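Local coordinates for beta-lactamase-like protein (Koribacter versatilis, PDB 6B9V) that probably hydrolyses diphosphate bonds, including those of reactive FAD photoproducts, as a metal-dependent diphosphatase of the PhnP family, at residues A[153-161]-A[178-189]. Sequence-based numbering, arbitrary orientation.
Sequences FIPVPVIHG and DFSSIPDASMEM. With MN (manganese (II) ion), chain D; MN (manganese (II) ion), chain C.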
ATOM      1  N   PHE A 153      -9.511 -25.919  -3.838  1.00 25.12           N
ATOM      2  CA  PHE A 153      -8.806 -25.252  -2.753  1.00 21.85           C
ATOM      3  C   PHE A 153      -9.504 -25.586  -1.439  1.00 25.33           C
ATOM      4  O   PHE A 153     -10.622 -25.151  -1.190  1.00 28.15           O
ATOM      5  CB  PHE A 153      -8.770 -23.736  -2.974  1.00 23.37           C
ATOM      6  CG  PHE A 153      -7.732 -23.290  -3.961  1.00 24.69           C
ATOM      7  CD1 PHE A 153      -7.854 -23.592  -5.305  1.00 25.71           C
ATOM      8  CD2 PHE A 153      -6.642 -22.539  -3.544  1.00 24.13           C
ATOM      9  CE1 PHE A 153      -6.890 -23.167  -6.218  1.00 25.44           C
ATOM     10  CE2 PHE A 153      -5.675 -22.119  -4.448  1.00 23.04           C
ATOM     11  CZ  PHE A 153      -5.802 -22.436  -5.787  1.00 26.55           C
ATOM     12  N   ILE A 154      -8.846 -26.371  -0.603  1.00 22.19           N
ATOM     13  CA  ILE A 154      -9.450 -26.873   0.628  1.00 23.13           C
ATOM     14  C   ILE A 154      -9.103 -25.938   1.778  1.00 18.46           C
ATOM     15  O   ILE A 154      -7.933 -25.728   2.054  1.00 22.47           O
ATOM     16  CB  ILE A 154      -8.950 -28.299   0.945  1.00 19.11           C
ATOM     17  CG1 ILE A 154      -9.089 -29.189  -0.296  1.00 26.75           C
ATOM     18  CG2 ILE A 154      -9.706 -28.885   2.130  1.00 24.14           C
ATOM     19  CD1 ILE A 154      -8.235 -30.427  -0.250  1.00 33.23           C
ATOM     20  N   PRO A 155     -10.118 -25.365   2.438  1.00 19.99           N
ATOM     21  CA  PRO A 155      -9.841 -24.536   3.618  1.00 17.65           C
ATOM     22  C   PRO A 155      -9.333 -25.406   4.768  1.00 20.56           C
ATOM     23  O   PRO A 155      -9.890 -26.474   5.039  1.00 24.66           O
ATOM     24  CB  PRO A 155     -11.206 -23.914   3.957  1.00 23.87           C
ATOM     25  CG  PRO A 155     -12.063 -24.133   2.719  1.00 29.31           C
ATOM     26  CD  PRO A 155     -11.558 -25.418   2.129  1.00 26.81           C
ATOM     27  N   VAL A 156      -8.278 -24.940   5.417  1.00 20.18           N
ATOM     28  CA  VAL A 156      -7.658 -25.636   6.528  1.00 23.56           C
ATOM     29  C   VAL A 156      -7.720 -24.737   7.749  1.00 18.33           C
ATOM     30  O   VAL A 156      -7.020 -23.731   7.804  1.00 16.91           O
ATOM     31  CB  VAL A 156      -6.191 -25.995   6.228  1.00 22.73           C
ATOM     32  CG1 VAL A 156      -5.553 -26.722   7.435  1.00 17.38           C
ATOM     33  CG2 VAL A 156      -6.106 -26.849   4.969  1.00 21.36           C
ATOM     34  N   PRO A 157      -8.584 -25.070   8.710  1.00 19.46           N
ATOM     35  CA  PRO A 157      -8.692 -24.195   9.882  1.00 18.54           C
ATOM     36  C   PRO A 157      -7.387 -24.122  10.658  1.00 23.02           C
ATOM     37  O   PRO A 157      -6.793 -25.163  10.937  1.00 20.40           O
ATOM     38  CB  PRO A 157      -9.790 -24.855  10.718  1.00 21.57           C
ATOM     39  CG  PRO A 157     -10.592 -25.705   9.711  1.00 23.91           C
ATOM     40  CD  PRO A 157      -9.571 -26.168   8.721  1.00 21.43           C
ATOM     41  N   VAL A 158      -6.938 -22.909  10.970  1.00 19.09           N
ATOM     42  CA  VAL A 158      -5.837 -22.727  11.909  1.00 20.73           C
ATOM     43  C   VAL A 158      -6.243 -21.677  12.953  1.00 23.06           C
ATOM     44  O   VAL A 158      -7.206 -20.929  12.749  1.00 21.35           O
ATOM     45  CB  VAL A 158      -4.514 -22.321  11.202  1.00 19.46           C
ATOM     46  CG1 VAL A 158      -4.069 -23.421  10.219  1.00 17.02           C
ATOM     47  CG2 VAL A 158      -4.633 -20.977  10.461  1.00 19.11           C
ATOM     48  N   ILE A 159      -5.519 -21.641  14.070  1.00 18.53           N
ATOM     49  CA  ILE A 159      -5.848 -20.736  15.167  1.00 20.73           C
ATOM     50  C   ILE A 159      -4.827 -19.595  15.246  1.00 22.21           C
ATOM     51  O   ILE A 159      -3.633 -19.826  15.389  1.00 20.92           O
ATOM     52  CB  ILE A 159      -5.909 -21.491  16.499  1.00 18.32           C
ATOM     53  CG1 ILE A 159      -6.964 -22.594  16.418  1.00 25.56           C
ATOM     54  CG2 ILE A 159      -6.222 -20.529  17.652  1.00 21.86           C
ATOM     55  CD1 ILE A 159      -8.364 -22.069  16.121  1.00 28.25           C
ATOM     56  N   HIS A 160      -5.335 -18.368  15.131  1.00 20.88           N
ATOM     57  CA  HIS A 160      -4.563 -17.129  15.058  1.00 18.31           C
ATOM     58  C   HIS A 160      -4.844 -16.439  16.386  1.00 18.57           C
ATOM     59  O   HIS A 160      -5.782 -15.644  16.501  1.00 22.35           O
ATOM     60  CB  HIS A 160      -5.020 -16.301  13.838  1.00 16.77           C
ATOM     61  CG  HIS A 160      -4.190 -15.080  13.531  1.00 21.15           C
ATOM     62  ND1 HIS A 160      -2.918 -14.890  14.014  1.00 16.81           N
ATOM     63  CD2 HIS A 160      -4.456 -14.020  12.723  1.00 18.20           C
ATOM     64  CE1 HIS A 160      -2.434 -13.745  13.537  1.00 15.71           C
ATOM     65  NE2 HIS A 160      -3.345 -13.200  12.761  1.00 16.31           N
ATOM     66  N   GLY A 161      -4.080 -16.836  17.405  1.00 16.82           N
ATOM     67  CA  GLY A 161      -4.307 -16.413  18.782  1.00 21.76           C
ATOM     68  C   GLY A 161      -5.439 -17.191  19.432  1.00 29.21           C
ATOM     69  O   GLY A 161      -5.237 -18.268  19.984  1.00 26.46           O
ATOM     70  N   ASP A 178      -0.120 -16.801   9.577  1.00 11.90           N
ATOM     71  CA  ASP A 178      -0.811 -16.186  10.714  1.00 16.39           C
ATOM     72  C   ASP A 178      -1.484 -17.214  11.623  1.00 21.49           C
ATOM     73  O   ASP A 178      -2.698 -17.166  11.854  1.00 18.24           O
ATOM     74  CB  ASP A 178      -1.860 -15.173  10.235  1.00 15.58           C
ATOM     75  CG  ASP A 178      -1.237 -13.939   9.567  1.00 15.04           C
ATOM     76  OD1 ASP A 178      -1.324 -12.825  10.132  1.00 15.71           O
ATOM     77  OD2 ASP A 178      -0.665 -14.100   8.485  1.00 16.09           O
ATOM     78  N   PHE A 179      -0.715 -18.164  12.132  1.00 15.53           N
ATOM     79  CA  PHE A 179      -1.278 -19.059  13.137  1.00 17.07           C
ATOM     80  C   PHE A 179      -0.349 -19.134  14.319  1.00 15.31           C
ATOM     81  O   PHE A 179       0.880 -18.990  14.170  1.00 15.18           O
ATOM     82  CB  PHE A 179      -1.524 -20.475  12.584  1.00 16.86           C
ATOM     83  CG  PHE A 179      -0.264 -21.215  12.219  1.00 16.84           C
ATOM     84  CD1 PHE A 179       0.448 -21.931  13.177  1.00 17.65           C
ATOM     85  CD2 PHE A 179       0.201 -21.207  10.911  1.00 21.60           C
ATOM     86  CE1 PHE A 179       1.620 -22.604  12.840  1.00 16.62           C
ATOM     87  CE2 PHE A 179       1.364 -21.889  10.559  1.00 18.41           C
ATOM     88  CZ  PHE A 179       2.085 -22.574  11.531  1.00 16.13           C
ATOM     89  N   SER A 180      -0.953 -19.364  15.477  1.00 17.03           N
ATOM     90  CA  SER A 180      -0.214 -19.713  16.683  1.00 22.75           C
ATOM     91  C   SER A 180      -0.340 -21.211  16.932  1.00 18.52           C
ATOM     92  O   SER A 180       0.499 -21.801  17.602  1.00 21.62           O
ATOM     93  CB  SER A 180      -0.712 -18.906  17.884  1.00 19.89           C
ATOM     94  OG  SER A 180      -2.126 -18.934  18.012  1.00 22.17           O
ATOM     95  N   SER A 181      -1.382 -21.835  16.395  1.00 18.53           N
ATOM     96  CA  SER A 181      -1.492 -23.297  16.509  1.00 20.43           C
ATOM     97  C   SER A 181      -2.366 -23.889  15.405  1.00 22.66           C
ATOM     98  O   SER A 181      -3.152 -23.181  14.753  1.00 18.92           O
ATOM     99  CB  SER A 181      -2.031 -23.710  17.886  1.00 26.59           C
ATOM    100  OG  SER A 181      -3.373 -23.294  18.086  1.00 23.37           O
ATOM    101  N   ILE A 182      -2.188 -25.186  15.184  1.00 20.86           N
ATOM    102  CA  ILE A 182      -2.925 -25.914  14.170  1.00 21.50           C
ATOM    103  C   ILE A 182      -3.615 -27.099  14.823  1.00 24.92           C
ATOM    104  O   ILE A 182      -2.951 -27.980  15.393  1.00 23.63           O
ATOM    105  CB  ILE A 182      -2.004 -26.399  13.036  1.00 23.30           C
ATOM    106  CG1 ILE A 182      -1.228 -25.226  12.425  1.00 21.32           C
ATOM    107  CG2 ILE A 182      -2.817 -27.110  11.958  1.00 17.90           C
ATOM    108  CD1 ILE A 182      -0.142 -25.654  11.446  1.00 23.36           C
ATOM    109  N   PRO A 183      -4.955 -27.119  14.763  1.00 24.76           N
ATOM    110  CA  PRO A 183      -5.750 -28.194  15.371  1.00 27.00           C
ATOM    111  C   PRO A 183      -5.349 -29.576  14.841  1.00 23.02           C
ATOM    112  O   PRO A 183      -4.847 -29.678  13.717  1.00 21.37           O
ATOM    113  CB  PRO A 183      -7.184 -27.851  14.959  1.00 27.95           C
ATOM    114  CG  PRO A 183      -7.156 -26.369  14.650  1.00 27.19           C
ATOM    115  CD  PRO A 183      -5.794 -26.115  14.082  1.00 23.06           C
ATOM    116  N   ASP A 184      -5.561 -30.617  15.637  1.00 24.28           N
ATOM    117  CA  ASP A 184      -5.196 -31.979  15.219  1.00 31.98           C
ATOM    118  C   ASP A 184      -5.824 -32.356  13.877  1.00 25.73           C
ATOM    119  O   ASP A 184      -5.153 -32.886  12.961  1.00 28.31           O
ATOM    120  CB  ASP A 184      -5.616 -33.003  16.287  1.00 34.33           C
ATOM    121  CG  ASP A 184      -4.835 -32.853  17.582  1.00 42.14           C
ATOM    122  OD1 ASP A 184      -3.781 -32.178  17.577  1.00 39.14           O
ATOM    123  OD2 ASP A 184      -5.271 -33.419  18.606  1.00 49.81           O
ATOM    124  N   ALA A 185      -7.117 -32.072  13.762  1.00 25.79           N
ATOM    125  CA  ALA A 185      -7.860 -32.419  12.563  1.00 32.92           C
ATOM    126  C   ALA A 185      -7.250 -31.722  11.352  1.00 29.04           C
ATOM    127  O   ALA A 185      -7.245 -32.280  10.255  1.00 24.96           O
ATOM    128  CB  ALA A 185      -9.352 -32.066  12.722  1.00 30.24           C
ATOM    129  N   SER A 186      -6.704 -30.521  11.543  1.00 22.75           N
ATOM    130  CA  SER A 186      -6.045 -29.831  10.439  1.00 22.92           C
ATOM    131  C   SER A 186      -4.663 -30.409  10.134  1.00 19.25           C
ATOM    132  O   SER A 186      -4.237 -30.432   8.974  1.00 20.75           O
ATOM    133  CB  SER A 186      -5.916 -28.318  10.715  1.00 19.08           C
ATOM    134  OG  SER A 186      -7.183 -27.692  10.747  1.00 20.71           O
ATOM    135  N   MET A 187      -3.957 -30.870  11.163  1.00 21.33           N
ATOM    136  CA  MET A 187      -2.657 -31.484  10.942  1.00 22.68           C
ATOM    137  C   MET A 187      -2.838 -32.691  10.037  1.00 24.50           C
ATOM    138  O   MET A 187      -1.992 -32.973   9.174  1.00 23.80           O
ATOM    139  CB  MET A 187      -2.003 -31.898  12.257  1.00 25.62           C
ATOM    140  CG  MET A 187      -1.558 -30.726  13.113  1.00 22.99           C
ATOM    141  SD  MET A 187      -0.069 -29.955  12.485  1.00 23.51           S
ATOM    142  CE  MET A 187       1.168 -31.170  12.962  1.00 22.22           C
ATOM    143  N   GLU A 188      -3.961 -33.383  10.221  1.00 24.45           N
ATOM    144  CA  GLU A 188      -4.223 -34.590   9.438  1.00 31.33           C
ATOM    145  C   GLU A 188      -4.503 -34.303   7.968  1.00 27.84           C
ATOM    146  O   GLU A 188      -4.411 -35.205   7.139  1.00 29.05           O
ATOM    147  CB  GLU A 188      -5.388 -35.370  10.044  1.00 25.70           C
ATOM    148  CG  GLU A 188      -4.991 -36.108  11.316  1.00 39.15           C
ATOM    149  CD  GLU A 188      -3.689 -36.890  11.151  1.00 51.03           C
ATOM    150  OE1 GLU A 188      -3.578 -37.668  10.176  1.00 60.39           O
ATOM    151  OE2 GLU A 188      -2.771 -36.722  11.986  1.00 46.35           O
ATOM    152  N   MET A 189      -4.832 -33.050   7.655  1.00 20.89           N
ATOM    153  CA  MET A 189      -5.136 -32.625   6.284  1.00 25.66           C
ATOM    154  C   MET A 189      -3.878 -32.231   5.517  1.00 22.87           C
ATOM    155  O   MET A 189      -3.931 -31.958   4.316  1.00 23.98           O
ATOM    156  CB  MET A 189      -6.103 -31.425   6.287  1.00 21.49           C
ATOM    157  CG  MET A 189      -7.452 -31.672   6.977  1.00 28.18           C
ATOM    158  SD  MET A 189      -8.403 -30.136   7.091  1.00 34.80           S
ATOM    159  CE  MET A 189      -8.861 -29.905   5.382  1.00 30.51           C
TER
HETATM  160 MN    MN D 302      -3.215 -11.696  11.102  1.00 16.40          MN
HETATM  161 MN    MN C 301      -0.477 -11.138   9.005  1.00 14.95          MN
HETATM  162  O   HOH W   1      -3.070 -20.973  19.530  1.00 32.53           O
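His160 swings CG anti to its backbone N (chi1 -172°) and Asp178 turns CG anti to its carbonyl carbon (chi1 -67°), which lays the two side chains alongside each other at the dimanganese centre of this metallo-beta-lactamase fold. His160 NE2 binds one manganese at 2.2 Å; Asp178 OD1 bridges that ion and the second. Asp178 CB sits over the face of the imidazole, a CH-pi contact 3.6 Å from the ring centroid, and the carboxylate plane stands 88° to the ring. Thr208 O accepts from ND1, so this bond and the metal at NE2 together hold the ring's rotation, while His78 and His80 complete the protein ligands of the first ion, and Asp82, His83 and His231 those of the second.

Strand 151-160 meets the loop after Asp178 in a classic beta bulge: Ser180 and Ser181 both face Ile159. Ile159 O takes both backbone N-H groups in its carbonyl plane, the shorter from Ser180 N at 2.7 Å, and Ile159 N returns a bond to Ser181 O at 2.9 Å. Ser180 OG accepts from Gly161 N, just past the metal ligand His160, and a water joins it to Ser181 OG.

Beside the bulge, Val158 packs its CB and CG2 against Phe179 CB and its CG1 against Ile182 CG1. Helix 184-187 approaches the strand through Ser186, and Met189, three residues on, brings its methyl CE to 3.5 Å from Ile154 CG2. Between these apolar patches, Ser186 OG donates to a lone pair of Pro157 O at 2.6 Å.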